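Local coordinates for tartronate semialdehyde reductase (Salmonella typhimurium, PDB 1VPD), which probably catalyses the NAD(P)H-dependent reduction of tartronate semialdehyde to D-glycerate, the last step in the conversion of galactarate to D-glycerate, at residues N23-Y29 and D153-M158. Sequence-based numbering, arbitrary orientation.
Sequences NLLKAGY and DLMKAM
Leu154 sets its CG anti to the backbone N (chi1 172°), and its second torsion (chi2 61°) then turns CD1 over one face of the Tyr29 ring, while Tyr29, with its CG beside the backbone N and anti to the carbonyl carbon (chi1 -67°), reaches across to the other helix. The result is a CH-pi contact almost along the ring normal, with Leu154 CD1 3.8 Å from the ring centroid. Here, in the Rossmann-type nucleotide-binding domain, the C-terminal ends of helices 17-26 and 145-156 meet over the central sheet. A tyrosine suits the border: its flat ring covers the leucine methyl, and its hydroxyl lies over the backbone of helix 145-156, OH coming 3.5 Å from Leu154 CA. Tyr29 follows a Schellman motif in which Gly28, with positive phi, ends the helix; the bond from Tyr29 N to Leu24 O belongs to this closing turn.

Leu24 fills the middle. Its CD2 lies 3.7 Å from Leu154 CD1, the two side chains crossing at about a right angle, and also meets Ala157 CB and Met158 CG; this one methyl thus meets three side chains. Towards the sheet, Leu24 and Met158, a selenomethionine, both touch Phe10 and Ile66, so bulky apolar residues suit this buried side. A small residue fits at Ala157, whose CA is the nearest to that of Leu24; beside this approach Ala27 CB meets Ala157 CB at 3.9 Å, and Ala157 CB also approaches Tyr29 CE2 obliquely. At the other end the contact turns polar. Asn23, whose amide nitrogen also donates to Ile133 O, uses that same ND2 to hold a bridging water at 2.9 Å, and the water in turn donates to Met158 O at 2.8 Å.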
loop_
_atom_site.group_PDB
_atom_site.type_symbol
_atom_site.label_atom_id
_atom_site.label_comp_id
_atom_site.label_asym_id
_atom_site.label_seq_id
_atom_site.Cartn_x
_atom_site.Cartn_y
_atom_site.Cartn_z
ATOM N N ASN A 23 -3.970 -2.186 15.252
ATOM C CA ASN A 23 -3.103 -3.262 15.674
ATOM C C ASN A 23 -1.967 -2.813 16.589
ATOM O O ASN A 23 -1.568 -3.562 17.487
ATOM C CB ASN A 23 -2.580 -4.065 14.468
ATOM C CG ASN A 23 -3.647 -4.978 13.903
ATOM O OD1 ASN A 23 -4.501 -5.470 14.663
ATOM N ND2 ASN A 23 -3.627 -5.208 12.569
ATOM N N LEU A 24 -1.452 -1.602 16.385
ATOM C CA LEU A 24 -0.420 -1.064 17.266
ATOM C C LEU A 24 -1.014 -0.817 18.650
ATOM O O LEU A 24 -0.368 -1.111 19.656
ATOM C CB LEU A 24 0.174 0.237 16.723
ATOM C CG LEU A 24 1.080 0.137 15.485
ATOM C CD1 LEU A 24 1.649 1.506 15.145
ATOM C CD2 LEU A 24 2.190 -0.887 15.647
ATOM N N LEU A 25 -2.233 -0.303 18.697
ATOM C CA LEU A 25 -2.896 -0.042 19.987
ATOM C C LEU A 25 -3.112 -1.340 20.754
ATOM O O LEU A 25 -2.885 -1.388 21.958
ATOM C CB LEU A 25 -4.217 0.683 19.794
ATOM C CG LEU A 25 -4.104 2.140 19.312
ATOM C CD1 LEU A 25 -5.423 2.640 18.833
ATOM C CD2 LEU A 25 -3.570 3.066 20.401
ATOM N N LYS A 26 -3.550 -2.384 20.051
ATOM C CA LYS A 26 -3.734 -3.708 20.634
ATOM C C LYS A 26 -2.443 -4.327 21.123
ATOM O O LYS A 26 -2.452 -5.094 22.080
ATOM C CB LYS A 26 -4.364 -4.654 19.615
ATOM C CG LYS A 26 -5.828 -4.414 19.410
ATOM C CD LYS A 26 -6.519 -5.678 18.903
ATOM C CE LYS A 26 -7.275 -5.397 17.651
ATOM N NZ LYS A 26 -8.274 -4.280 17.805
ATOM N N ALA A 27 -1.334 -4.010 20.467
ATOM C CA ALA A 27 -0.026 -4.490 20.888
ATOM C C ALA A 27 0.554 -3.688 22.064
ATOM O O ALA A 27 1.665 -3.971 22.501
ATOM C CB ALA A 27 0.953 -4.461 19.712
ATOM N N GLY A 28 -0.152 -2.655 22.510
ATOM C CA GLY A 28 0.240 -1.888 23.694
ATOM C C GLY A 28 0.994 -0.590 23.447
ATOM O O GLY A 28 1.489 0.028 24.397
ATOM N N TYR A 29 1.109 -0.164 22.188
ATOM C CA TYR A 29 1.766 1.106 21.880
ATOM C C TYR A 29 0.838 2.276 22.150
ATOM O O TYR A 29 -0.375 2.177 21.971
ATOM C CB TYR A 29 2.260 1.127 20.418
ATOM C CG TYR A 29 3.377 0.145 20.169
ATOM C CD1 TYR A 29 4.684 0.478 20.456
ATOM C CD2 TYR A 29 3.122 -1.132 19.672
ATOM C CE1 TYR A 29 5.718 -0.417 20.268
ATOM C CE2 TYR A 29 4.160 -2.040 19.469
ATOM C CZ TYR A 29 5.455 -1.673 19.768
ATOM O OH TYR A 29 6.513 -2.534 19.578
ATOM N N ASP A 153 10.370 -4.438 16.042
ATOM C CA ASP A 153 9.220 -4.881 16.811
ATOM C C ASP A 153 7.999 -4.022 16.562
ATOM O O ASP A 153 6.900 -4.531 16.495
ATOM C CB ASP A 153 9.519 -4.890 18.319
ATOM C CG ASP A 153 10.495 -5.987 18.726
ATOM O OD1 ASP A 153 10.701 -6.980 17.993
ATOM O OD2 ASP A 153 11.116 -5.932 19.813
ATOM N N LEU A 154 8.191 -2.715 16.436
ATOM C CA LEU A 154 7.086 -1.803 16.193
ATOM C C LEU A 154 6.437 -2.153 14.846
ATOM O O LEU A 154 5.219 -2.258 14.742
ATOM C CB LEU A 154 7.596 -0.363 16.143
ATOM C CG LEU A 154 6.573 0.700 15.702
ATOM C CD1 LEU A 154 5.381 0.757 16.639
ATOM C CD2 LEU A 154 7.216 2.058 15.575
HETATM N N MSE A 155 7.267 -2.302 13.818
HETATM C CA MSE A 155 6.736 -2.646 12.483
HETATM C C MSE A 155 6.084 -4.032 12.490
HETATM O O MSE A 155 5.021 -4.251 11.879
HETATM C CB MSE A 155 7.842 -2.559 11.425
HETATM C CG MSE A 155 8.295 -1.139 11.144
HETATM SE SE MSE A 155 9.623 -0.977 9.743
HETATM C CE MSE A 155 11.204 -1.710 10.672
ATOM N N LYS A 156 6.708 -4.972 13.197
ATOM C CA LYS A 156 6.224 -6.356 13.256
ATOM C C LYS A 156 4.868 -6.475 13.943
ATOM O O LYS A 156 4.123 -7.406 13.677
ATOM C CB LYS A 156 7.263 -7.275 13.911
ATOM C CG LYS A 156 6.906 -8.748 13.915
ATOM C CD LYS A 156 6.967 -9.360 12.508
ATOM C CE LYS A 156 6.679 -10.867 12.541
ATOM N NZ LYS A 156 5.289 -11.157 13.027
ATOM N N ALA A 157 4.528 -5.528 14.816
ATOM C CA ALA A 157 3.214 -5.522 15.448
ATOM C C ALA A 157 2.040 -5.377 14.478
ATOM O O ALA A 157 0.893 -5.683 14.837
ATOM C CB ALA A 157 3.148 -4.427 16.524
HETATM N N MSE A 158 2.319 -4.933 13.245
HETATM C CA MSE A 158 1.300 -4.783 12.200
HETATM C C MSE A 158 1.369 -5.875 11.126
HETATM O O MSE A 158 0.550 -5.871 10.190
HETATM C CB MSE A 158 1.471 -3.428 11.510
HETATM C CG MSE A 158 1.136 -2.236 12.401
HETATM SE SE MSE A 158 1.746 -0.545 11.674
HETATM C CE MSE A 158 3.639 -0.854 11.804
HETATM O O HOH W 1 -1.746 -4.297 10.596
#